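Local coordinates for protein GCN5-related N-acetyltransferase (Kribbella flavida, PDB 4MY3) that probably transfers an acetyl group from acetyl-CoA to an amine, perhaps that of an aminoglycoside, as a GNAT-family N-acetyltransferase, at residues 304-309 against 320-325. Residues are numbered along the deposited sequence; the frame is centred on the assembly and turned at random.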
loop_
_atom_site.group_PDB
_atom_site.type_symbol
_atom_site.label_atom_id
_atom_site.label_comp_id
_atom_site.label_asym_id
_atom_site.label_seq_id
_atom_site.Cartn_x
_atom_site.Cartn_y
_atom_site.Cartn_z
ATOM N N VAL B 304 2.613 -55.995 -7.344
ATOM C CA VAL B 304 1.347 -55.612 -7.979
ATOM C C VAL B 304 1.496 -55.387 -9.471
ATOM O O VAL B 304 2.501 -54.843 -9.930
ATOM C CB VAL B 304 0.748 -54.312 -7.389
ATOM C CG1 VAL B 304 0.064 -54.583 -6.074
ATOM C CG2 VAL B 304 1.818 -53.257 -7.218
ATOM N N ASP B 305 0.479 -55.800 -10.224
ATOM C CA ASP B 305 0.431 -55.533 -11.659
ATOM C C ASP B 305 -0.121 -54.132 -11.915
ATOM O O ASP B 305 -1.076 -53.700 -11.262
ATOM C CB ASP B 305 -0.414 -56.584 -12.380
ATOM C CG ASP B 305 0.392 -57.804 -12.810
ATOM O OD1 ASP B 305 1.383 -58.158 -12.128
ATOM O OD2 ASP B 305 0.021 -58.412 -13.837
ATOM N N LEU B 306 0.507 -53.421 -12.846
ATOM C CA LEU B 306 0.105 -52.073 -13.215
ATOM C C LEU B 306 -0.215 -52.066 -14.698
ATOM O O LEU B 306 0.531 -52.635 -15.488
ATOM C CB LEU B 306 1.262 -51.110 -12.990
ATOM C CG LEU B 306 1.748 -50.790 -11.585
ATOM C CD1 LEU B 306 3.025 -49.973 -11.702
ATOM C CD2 LEU B 306 0.680 -50.015 -10.796
ATOM N N LEU B 307 -1.302 -51.420 -15.097
ATOM C CA LEU B 307 -1.579 -51.295 -16.524
ATOM C C LEU B 307 -1.337 -49.862 -16.992
ATOM O O LEU B 307 -2.147 -48.975 -16.722
ATOM C CB LEU B 307 -2.999 -51.749 -16.862
ATOM C CG LEU B 307 -3.363 -51.672 -18.351
ATOM C CD1 LEU B 307 -2.493 -52.602 -19.185
ATOM C CD2 LEU B 307 -4.824 -51.996 -18.561
ATOM N N ILE B 308 -0.209 -49.643 -17.673
ATOM C CA ILE B 308 0.172 -48.310 -18.145
ATOM C C ILE B 308 -0.414 -48.019 -19.523
ATOM O O ILE B 308 -0.079 -48.678 -20.507
ATOM C CB ILE B 308 1.708 -48.120 -18.206
ATOM C CG1 ILE B 308 2.333 -48.312 -16.820
ATOM C CG2 ILE B 308 2.051 -46.745 -18.765
ATOM C CD1 ILE B 308 3.859 -48.254 -16.792
ATOM N N ASP B 309 -1.297 -47.030 -19.587
ATOM C CA ASP B 309 -1.883 -46.598 -20.850
ATOM C C ASP B 309 -1.265 -45.273 -21.269
ATOM O O ASP B 309 -1.702 -44.230 -20.809
ATOM C CB ASP B 309 -3.380 -46.424 -20.660
ATOM C CG ASP B 309 -4.098 -46.103 -21.943
ATOM O OD1 ASP B 309 -5.274 -45.699 -21.853
ATOM O OD2 ASP B 309 -3.513 -46.269 -23.041
ATOM N N TRP B 320 2.326 -54.362 -16.684
ATOM C CA TRP B 320 3.643 -54.532 -16.072
ATOM C C TRP B 320 3.531 -55.108 -14.667
ATOM O O TRP B 320 2.484 -55.016 -14.034
ATOM C CB TRP B 320 4.392 -53.196 -16.025
ATOM C CG TRP B 320 4.637 -52.600 -17.377
ATOM C CD1 TRP B 320 3.746 -51.902 -18.137
ATOM C CD2 TRP B 320 5.856 -52.646 -18.130
ATOM N NE1 TRP B 320 4.333 -51.511 -19.322
ATOM C CE2 TRP B 320 5.628 -51.954 -19.339
ATOM C CE3 TRP B 320 7.117 -53.198 -17.899
ATOM C CZ2 TRP B 320 6.612 -51.812 -20.317
ATOM C CZ3 TRP B 320 8.096 -53.047 -18.868
ATOM C CH2 TRP B 320 7.840 -52.365 -20.058
ATOM N N HIS B 321 4.611 -55.704 -14.176
ATOM C CA HIS B 321 4.630 -56.148 -12.787
ATOM C C HIS B 321 5.615 -55.341 -11.943
ATOM O O HIS B 321 6.769 -55.189 -12.316
ATOM C CB HIS B 321 4.944 -57.643 -12.679
ATOM C CG HIS B 321 4.948 -58.145 -11.270
ATOM N ND1 HIS B 321 3.799 -58.524 -10.615
ATOM C CD2 HIS B 321 5.957 -58.292 -10.379
ATOM C CE1 HIS B 321 4.099 -58.899 -9.383
ATOM N NE2 HIS B 321 5.402 -58.765 -9.215
ATOM N N LEU B 322 5.154 -54.831 -10.805
ATOM C CA LEU B 322 6.016 -54.073 -9.904
ATOM C C LEU B 322 6.462 -54.966 -8.757
ATOM O O LEU B 322 5.632 -55.494 -8.014
ATOM C CB LEU B 322 5.290 -52.853 -9.332
ATOM C CG LEU B 322 6.102 -51.585 -9.018
ATOM C CD1 LEU B 322 5.536 -50.826 -7.819
ATOM C CD2 LEU B 322 7.600 -51.838 -8.835
ATOM N N SER B 323 7.775 -55.133 -8.634
ATOM C CA SER B 323 8.375 -55.799 -7.486
ATOM C C SER B 323 9.194 -54.769 -6.726
ATOM O O SER B 323 10.118 -54.178 -7.280
ATOM C CB SER B 323 9.276 -56.956 -7.936
ATOM O OG SER B 323 10.012 -57.505 -6.853
ATOM N N VAL B 324 8.841 -54.536 -5.467
ATOM C CA VAL B 324 9.612 -53.648 -4.614
ATOM C C VAL B 324 9.988 -54.409 -3.348
ATOM O O VAL B 324 9.141 -55.069 -2.742
ATOM C CB VAL B 324 8.831 -52.352 -4.241
ATOM C CG1 VAL B 324 9.572 -51.577 -3.167
ATOM C CG2 VAL B 324 8.613 -51.455 -5.466
ATOM N N ALA B 325 11.260 -54.317 -2.964
ATOM C CA ALA B 325 11.775 -55.007 -1.788
ATOM C C ALA B 325 13.181 -54.539 -1.466
ATOM O O ALA B 325 14.007 -54.344 -2.362
ATOM C CB ALA B 325 11.773 -56.500 -2.013
#
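Asp305 and His321 face each other in a non-hydrogen-bonded antiparallel pair, with no backbone bond between them; their side chains meet instead, on the same face of the sheet. From Asp305 CB, which passes 3.7 Å from Trp320 O, the side chain runs to CG, the same distance from that oxygen, and forks. OD1 accepts a hydrogen bond from His321 ND1 at 2.9 Å. The N-H...O angle is 163°, and OD1 lies in the imidazole plane, met nearly in line with its C-O bond, although carboxylate and ring planes are turned 73° apart. OD2 is hydrogen-bonded to Ser334 OG and forms a salt bridge with Arg319. His321 CG, anti to the backbone N (chi1 -179°), carries the ring to where ND1 meets OD1; histidine suits the site because each ring nitrogen can bond a carboxylate, NE2 that of Glu303. Were Asp305 an alanine, His321 ND1, Ser334 and Arg319 would probably lose this carboxylate as a partner, and the imidazole would be freer to turn. Strands 302-308 and 318-325 form a β-hairpin in the mixed sheet of the sterol carrier protein-like domain. Flanking pairs Val304–Leu322 and Leu306–Trp320 each close two backbone bonds. Their side chains occupy the other face, where apolar groups suit packing against helix 373-380: Val304 CG2 lies alongside Leu322 CB at 4.1 Å, and both residues reach Leu377. Farther along, Ile308 CD1 approaches Trp320 CD1 obliquely at 3.9 Å.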